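Local coordinates for FACT-Spt16 (Cicer arietinum, PDB 5CE6), which probably acts as a histone chaperone subunit of the FACT complex, with an aminopeptidase-like N-terminal domain implicated in H3-H4 binding during transcription, at residues D25-T28 with F29-L33; D41-R44 with T45-W48; D320-P323 with I324-K327. All blocks are in the same frame, centred on the assembly; numbering follows the deposited sequence.

Contact 1: D25-T28 with F29-L33; sequences DLNT and FQTRL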
loop_
_atom_site.group_PDB
_atom_site.type_symbol
_atom_site.label_atom_id
_atom_site.label_comp_id
_atom_site.label_asym_id
_atom_site.label_seq_id
_atom_site.Cartn_x
_atom_site.Cartn_y
_atom_site.Cartn_z
ATOM N N ASP A 25 -22.425 -2.533 3.785
ATOM C CA ASP A 25 -22.478 -3.919 4.223
ATOM C C ASP A 25 -22.519 -3.954 5.750
ATOM O O ASP A 25 -21.482 -3.820 6.403
ATOM C CB ASP A 25 -21.233 -4.647 3.706
ATOM C CG ASP A 25 -21.324 -6.149 3.849
ATOM O OD1 ASP A 25 -21.773 -6.640 4.907
ATOM O OD2 ASP A 25 -20.930 -6.841 2.889
ATOM N N LEU A 26 -23.711 -4.131 6.315
ATOM C CA LEU A 26 -23.889 -4.097 7.768
ATOM C C LEU A 26 -23.231 -5.266 8.503
ATOM O O LEU A 26 -22.788 -5.112 9.641
ATOM C CB LEU A 26 -25.375 -4.008 8.137
ATOM C CG LEU A 26 -26.105 -2.746 7.669
ATOM C CD1 LEU A 26 -27.512 -2.692 8.216
ATOM C CD2 LEU A 26 -25.342 -1.494 8.063
ATOM N N ASN A 27 -23.172 -6.431 7.861
ATOM C CA ASN A 27 -22.553 -7.610 8.464
ATOM C C ASN A 27 -21.053 -7.413 8.626
ATOM O O ASN A 27 -20.480 -7.694 9.682
ATOM C CB ASN A 27 -22.839 -8.855 7.615
ATOM C CG ASN A 27 -22.540 -10.152 8.351
ATOM O OD1 ASN A 27 -21.477 -10.310 8.956
ATOM N ND2 ASN A 27 -23.480 -11.090 8.299
ATOM N N THR A 28 -20.423 -6.923 7.566
ATOM C CA THR A 28 -19.000 -6.611 7.586
ATOM C C THR A 28 -18.698 -5.530 8.623
ATOM O O THR A 28 -17.744 -5.647 9.392
ATOM C CB THR A 28 -18.529 -6.140 6.206
ATOM O OG1 THR A 28 -18.583 -7.242 5.292
ATOM C CG2 THR A 28 -17.110 -5.611 6.276
ATOM N N PHE A 29 -19.526 -4.487 8.642
ATOM C CA PHE A 29 -19.386 -3.406 9.612
ATOM C C PHE A 29 -19.383 -3.951 11.043
ATOM O O PHE A 29 -18.513 -3.602 11.841
ATOM C CB PHE A 29 -20.515 -2.384 9.438
ATOM C CG PHE A 29 -20.563 -1.350 10.523
ATOM C CD1 PHE A 29 -19.655 -0.300 10.539
ATOM C CD2 PHE A 29 -21.518 -1.419 11.525
ATOM C CE1 PHE A 29 -19.690 0.650 11.541
ATOM C CE2 PHE A 29 -21.565 -0.467 12.529
ATOM C CZ PHE A 29 -20.653 0.569 12.535
ATOM N N GLN A 30 -20.336 -4.826 11.354
ATOM C CA GLN A 30 -20.449 -5.382 12.706
ATOM C C GLN A 30 -19.237 -6.223 13.084
ATOM O O GLN A 30 -18.689 -6.088 14.179
ATOM C CB GLN A 30 -21.724 -6.224 12.848
ATOM C CG GLN A 30 -23.005 -5.424 12.911
ATOM C CD GLN A 30 -24.231 -6.303 13.069
ATOM O OE1 GLN A 30 -24.591 -6.692 14.180
ATOM N NE2 GLN A 30 -24.876 -6.627 11.953
ATOM N N THR A 31 -18.829 -7.095 12.170
ATOM C CA THR A 31 -17.691 -7.971 12.399
ATOM C C THR A 31 -16.422 -7.162 12.614
ATOM O O THR A 31 -15.643 -7.426 13.539
ATOM C CB THR A 31 -17.487 -8.937 11.221
ATOM O OG1 THR A 31 -18.614 -9.816 11.134
ATOM C CG2 THR A 31 -16.237 -9.762 11.421
ATOM N N ARG A 32 -16.225 -6.158 11.769
ATOM C CA ARG A 32 -15.023 -5.343 11.849
ATOM C C ARG A 32 -15.030 -4.357 13.021
ATOM O O ARG A 32 -13.979 -4.118 13.621
ATOM C CB ARG A 32 -14.743 -4.675 10.501
ATOM C CG ARG A 32 -14.266 -5.694 9.460
ATOM C CD ARG A 32 -14.022 -5.096 8.084
ATOM N NE ARG A 32 -13.768 -6.154 7.104
ATOM C CZ ARG A 32 -13.624 -5.964 5.795
ATOM N NH1 ARG A 32 -13.711 -4.752 5.276
ATOM N NH2 ARG A 32 -13.414 -7.007 4.996
ATOM N N LEU A 33 -16.203 -3.822 13.378
ATOM C CA LEU A 33 -16.296 -2.945 14.544
ATOM C C LEU A 33 -15.961 -3.737 15.810
ATOM O O LEU A 33 -15.266 -3.249 16.709
ATOM C CB LEU A 33 -17.686 -2.296 14.652
ATOM C CG LEU A 33 -17.881 -1.182 15.685
ATOM C CD1 LEU A 33 -16.945 -0.030 15.384
ATOM C CD2 LEU A 33 -19.326 -0.699 15.701
HETATM O O HOH W 1 -19.003 -11.434 8.655
#

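Contact 2: D41-R44 with T45-W48; sequences DDRR and TDLW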
loop_
_atom_site.group_PDB
_atom_site.type_symbol
_atom_site.label_atom_id
_atom_site.label_comp_id
_atom_site.label_asym_id
_atom_site.label_seq_id
_atom_site.Cartn_x
_atom_site.Cartn_y
_atom_site.Cartn_z
ATOM N N ASP A 41 -9.148 -3.046 23.017
ATOM C CA ASP A 41 -9.198 -3.387 24.432
ATOM C C ASP A 41 -8.066 -4.340 24.805
ATOM O O ASP A 41 -7.416 -4.166 25.836
ATOM C CB ASP A 41 -10.543 -4.015 24.785
ATOM C CG ASP A 41 -10.742 -4.156 26.286
ATOM O OD1 ASP A 41 -10.459 -3.181 27.023
ATOM O OD2 ASP A 41 -11.174 -5.244 26.725
ATOM N N ASP A 42 -7.835 -5.337 23.955
ATOM C CA ASP A 42 -6.809 -6.349 24.207
ATOM C C ASP A 42 -5.418 -5.735 24.312
ATOM O O ASP A 42 -4.616 -6.130 25.159
ATOM C CB ASP A 42 -6.807 -7.406 23.095
ATOM C CG ASP A 42 -8.041 -8.293 23.121
ATOM O OD1 ASP A 42 -8.724 -8.328 24.158
ATOM O OD2 ASP A 42 -8.318 -8.961 22.097
ATOM N N ARG A 43 -5.142 -4.765 23.445
ATOM C CA ARG A 43 -3.812 -4.180 23.338
ATOM C C ARG A 43 -3.814 -2.671 23.580
ATOM O O ARG A 43 -3.079 -1.938 22.920
ATOM C CB ARG A 43 -3.228 -4.482 21.955
ATOM C CG ARG A 43 -3.238 -5.959 21.601
ATOM C CD ARG A 43 -2.202 -6.720 22.412
ATOM N NE ARG A 43 -0.845 -6.339 22.036
ATOM C CZ ARG A 43 -0.173 -6.881 21.024
ATOM N NH1 ARG A 43 -0.737 -7.827 20.283
ATOM N NH2 ARG A 43 1.058 -6.478 20.747
ATOM N N ARG A 44 -4.617 -2.220 24.544
ATOM C CA ARG A 44 -4.786 -0.787 24.805
ATOM C C ARG A 44 -3.461 -0.059 25.076
ATOM O O ARG A 44 -3.159 0.959 24.454
ATOM C CB ARG A 44 -5.778 -0.567 25.956
ATOM C CG ARG A 44 -6.323 0.854 26.050
ATOM C CD ARG A 44 -7.405 0.972 27.116
ATOM N NE ARG A 44 -8.511 0.044 26.886
ATOM C CZ ARG A 44 -9.592 0.325 26.161
ATOM N NH1 ARG A 44 -9.720 1.513 25.588
ATOM N NH2 ARG A 44 -10.550 -0.583 26.009
ATOM N N THR A 45 -2.666 -0.600 25.992
ATOM C CA THR A 45 -1.406 0.018 26.385
ATOM C C THR A 45 -0.310 -0.204 25.346
ATOM O O THR A 45 0.478 0.695 25.046
ATOM C CB THR A 45 -0.923 -0.553 27.725
ATOM O OG1 THR A 45 -1.918 -0.318 28.728
ATOM C CG2 THR A 45 0.375 0.105 28.147
ATOM N N ASP A 46 -0.278 -1.412 24.795
ATOM C CA ASP A 46 0.836 -1.864 23.972
ATOM C C ASP A 46 0.831 -1.272 22.565
ATOM O O ASP A 46 1.882 -0.921 22.029
ATOM C CB ASP A 46 0.817 -3.393 23.900
ATOM C CG ASP A 46 2.196 -3.986 23.696
ATOM O OD1 ASP A 46 3.197 -3.266 23.905
ATOM O OD2 ASP A 46 2.276 -5.182 23.338
ATOM N N LEU A 47 -0.353 -1.161 21.972
ATOM C CA LEU A 47 -0.478 -0.743 20.583
ATOM C C LEU A 47 -1.372 0.481 20.416
ATOM O O LEU A 47 -1.280 1.188 19.414
ATOM C CB LEU A 47 -1.036 -1.888 19.740
ATOM C CG LEU A 47 -0.129 -3.108 19.591
ATOM C CD1 LEU A 47 -0.767 -4.110 18.664
ATOM C CD2 LEU A 47 1.229 -2.679 19.070
ATOM N N TRP A 48 -2.246 0.722 21.387
ATOM C CA TRP A 48 -3.229 1.799 21.249
ATOM C C TRP A 48 -2.978 2.979 22.180
ATOM O O TRP A 48 -3.900 3.729 22.499
ATOM C CB TRP A 48 -4.648 1.254 21.428
ATOM C CG TRP A 48 -5.023 0.268 20.371
ATOM C CD1 TRP A 48 -4.978 -1.091 20.470
ATOM C CD2 TRP A 48 -5.481 0.559 19.041
ATOM N NE1 TRP A 48 -5.385 -1.664 19.290
ATOM C CE2 TRP A 48 -5.706 -0.673 18.397
ATOM C CE3 TRP A 48 -5.722 1.745 18.332
ATOM C CZ2 TRP A 48 -6.163 -0.761 17.079
ATOM C CZ3 TRP A 48 -6.174 1.657 17.020
ATOM C CH2 TRP A 48 -6.395 0.415 16.410
#

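Contact 3: D320-P323 with I324-K327; sequences DADP and IQSK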
loop_
_atom_site.group_PDB
_atom_site.type_symbol
_atom_site.label_atom_id
_atom_site.label_comp_id
_atom_site.label_asym_id
_atom_site.label_seq_id
_atom_site.Cartn_x
_atom_site.Cartn_y
_atom_site.Cartn_z
ATOM N N ASP A 320 20.554 -6.505 -24.423
ATOM C CA ASP A 320 21.975 -6.744 -24.686
ATOM C C ASP A 320 22.801 -6.429 -23.436
ATOM O O ASP A 320 23.788 -5.687 -23.489
ATOM C CB ASP A 320 22.447 -5.894 -25.870
ATOM C CG ASP A 320 21.736 -6.247 -27.166
ATOM O OD1 ASP A 320 21.811 -7.416 -27.586
ATOM O OD2 ASP A 320 21.100 -5.352 -27.759
ATOM N N ALA A 321 22.364 -6.982 -22.313
ATOM C CA ALA A 321 22.954 -6.686 -21.012
ATOM C C ALA A 321 24.428 -7.036 -20.964
ATOM O O ALA A 321 24.840 -8.072 -21.483
ATOM C CB ALA A 321 22.220 -7.439 -19.927
ATOM N N ASP A 322 25.217 -6.181 -20.324
ATOM C CA ASP A 322 26.630 -6.470 -20.136
ATOM C C ASP A 322 26.798 -7.473 -18.989
ATOM O O ASP A 322 25.814 -7.824 -18.332
ATOM C CB ASP A 322 27.454 -5.170 -19.987
ATOM C CG ASP A 322 27.270 -4.466 -18.649
ATOM O OD1 ASP A 322 26.967 -5.105 -17.626
ATOM O OD2 ASP A 322 27.468 -3.229 -18.624
ATOM N N PRO A 323 28.020 -7.976 -18.763
ATOM C CA PRO A 323 28.148 -9.025 -17.744
ATOM C C PRO A 323 27.763 -8.605 -16.324
ATOM O O PRO A 323 27.318 -9.462 -15.554
ATOM C CB PRO A 323 29.634 -9.374 -17.801
ATOM C CG PRO A 323 29.999 -9.110 -19.196
ATOM C CD PRO A 323 29.250 -7.876 -19.578
ATOM N N ILE A 324 27.928 -7.326 -15.987
ATOM C CA ILE A 324 27.642 -6.869 -14.636
ATOM C C ILE A 324 26.137 -6.750 -14.463
ATOM O O ILE A 324 25.576 -7.164 -13.441
ATOM C CB ILE A 324 28.319 -5.522 -14.346
ATOM C CG1 ILE A 324 29.838 -5.661 -14.496
ATOM C CG2 ILE A 324 27.962 -5.030 -12.948
ATOM C CD1 ILE A 324 30.612 -4.401 -14.193
ATOM N N GLN A 325 25.480 -6.197 -15.479
ATOM C CA GLN A 325 24.017 -6.055 -15.453
ATOM C C GLN A 325 23.363 -7.434 -15.378
ATOM O O GLN A 325 22.385 -7.622 -14.662
ATOM C CB GLN A 325 23.526 -5.306 -16.691
ATOM C CG GLN A 325 23.959 -3.824 -16.766
ATOM C CD GLN A 325 23.731 -3.215 -18.135
ATOM O OE1 GLN A 325 23.772 -3.911 -19.152
ATOM N NE2 GLN A 325 23.504 -1.899 -18.172
ATOM N N SER A 326 23.926 -8.400 -16.107
ATOM C CA SER A 326 23.371 -9.741 -16.153
ATOM C C SER A 326 23.534 -10.431 -14.812
ATOM O O SER A 326 22.582 -11.015 -14.285
ATOM C CB SER A 326 24.087 -10.578 -17.223
ATOM O OG SER A 326 23.875 -10.043 -18.514
ATOM N N LYS A 327 24.753 -10.387 -14.276
ATOM C CA LYS A 327 25.030 -10.986 -12.974
ATOM C C LYS A 327 24.164 -10.353 -11.891
ATOM O O LYS A 327 23.556 -11.052 -11.082
ATOM C CB LYS A 327 26.503 -10.827 -12.590
ATOM C CG LYS A 327 26.798 -11.349 -11.180
ATOM C CD LYS A 327 28.257 -11.184 -10.764
ATOM C CE LYS A 327 28.454 -11.682 -9.327
ATOM N NZ LYS A 327 29.840 -11.509 -8.805
#

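Contact 1: D25-T28 with F29-L33
Backbone bonds tie the first turns of the helix together: F29 N donates to D25 O, Q30 N to L26 O, T31 N to N27 O and R32 N to T28 O, the last at 2.9 Å. Polar side chains add to these backbone bonds. The Q30 side chain runs out extended from CB, and its NE2 makes a weak bond of 3.5 Å to L26 O, the same oxygen that already takes Q30 N. On the solvent side, N27 and T31 share a water. N27 CG stands anti to the backbone N (chi1 -165°), which swings OD1 along the helix toward T31; the water donates to N27 OD1 at 2.7 Å and lies 3.0 Å from T31 OG1, spanning a direct OD1 to OG1 separation of 3.6 Å.

D25 makes this the start of helix 26-42, the opening helix of the SPT16 N-terminal lobe. D25 is the N-cap, and D25 OD1 accepts from T28 N at 3.0 Å in an almost straight bond of 171°, reached from above the carboxylate plane. A carboxylate here would probably also interact well with the positive end of the helix dipole.

Van der Waals packing between the two segments is clearest at T28 and R32, whose side chains run alongside each other in the same direction. The methyl CG2 of T28 sits over one face of the R32 guanidinium, toward its rim, 3.5 Å from R32 NE. Beyond it, R32 NH1 bonds to W76 O, and the guanidinium makes a cation-pi contact with the W76 ring. The buried F29 packs on V109 and A113 and on L77 and L78 of helix 69-78. L26 and Q30, both partly exposed, touch P112 of helix 110-117.

Contact 2: D41-R44 with T45-W48
R43 O and the backbone of L47 and W48 make the central contact. This one carbonyl takes L47 N at 3.0 Å, as an i to i+4 bond, and also W48 N at 3.2 Å, whose approach lies in the carbonyl plane. A weak third link runs from W48 N to R44 O. The indole of W48 turns its edge to the same R43 carbonyl, with W48 CD1 3.2 Å from R43 O.

Bends at chi2 and chi3 (-72° and -68°) fold the R43 side chain back so that it runs beside D46, pointing the same way. R43 NH2 forms a salt bridge to D46 OD2 at 3.1 Å; it meets the oxygen from above the carboxylate plane, and the two flat groups are turned 37° apart. L47 covers one guanidinium face, its CD1 lying over the centre and 3.6 Å from R43 NH2, so an acid meets the guanidinium near its edge while a methyl packs over one face.

R44 points the other way, back along the helix. R44 NH2 donates a nearly straight hydrogen bond, part of a salt bridge, to D41 OD1 at 2.8 Å, with the oxygen in the guanidinium plane and approached on its anti side. NH1 goes to S51 O, and the guanidinium makes a cation-pi contact with W40. Farther in, W48 NE1 bonds to H39 ND1, while the indole meets F36, H39 and W40 and stands edge-to-face with F191.

This is the C-terminal end of helix 26-42: the chain leaves helical backbone angles at R43 and turns toward strand 53-58 of the lobe's mixed sheet, with W48 tucked back against the helix.

Contact 3: D320-P323 with I324-K327
D322 and Q325 exchange bonds in a capping box at the start of helix 323-342. D322 OD1 accepts from Q325 N at 2.8 Å, nearly along its own C-O axis, and more weakly from I324 N; in return D322 N donates to Q325 OE1 at 2.9 Å. The D322 carboxylate gets there because CG lies between the backbone N and the carbonyl carbon (chi1 73°). It stacks on the Q325 amide with the planes 25° apart. The other ends of both groups are also held, D322 OD2 by E416 N and Q325 NE2 by A295 O.

S326 grips D322 O twice, through N and through OG, each at 3.0 Å; the hydroxyl comes from above the carbonyl plane. K327 N bonds to P323 O. Beyond these bonds A321 CB packs 3.4 Å from S326 OG, D322 and Q325 also touch C415, and P323 lies on E416.

With both of its ends bonded, the Q325 amide is fixed in rotation. Its bond to A295 O connects the cap to a residue of the potassium site, consistent with a coupled cap and metal site.

Overall arrangement
Contacts 1 and 2 belong to the two ends of one helix: residues 25-33 open helix 26-42, and the chain leaves it through residues 41-48, with centres 21 Å apart and nearest atoms about 9 Å apart. Both lie in the SPT16 N-terminal lobe. Contact 3 is in the M24 metallopeptidase-like part, across the chain's centre, its centre 53 Å from that of contact 1 and 51 Å from that of contact 2. Contacts 1 and 3 each begin a helix at an aspartate N-cap; in contact 3 the cap is returned by Q325. Contact 3 also adjoins a metal: the Q325 side chain is about 5 Å from the potassium ion and about 12 Å from the sodium ion.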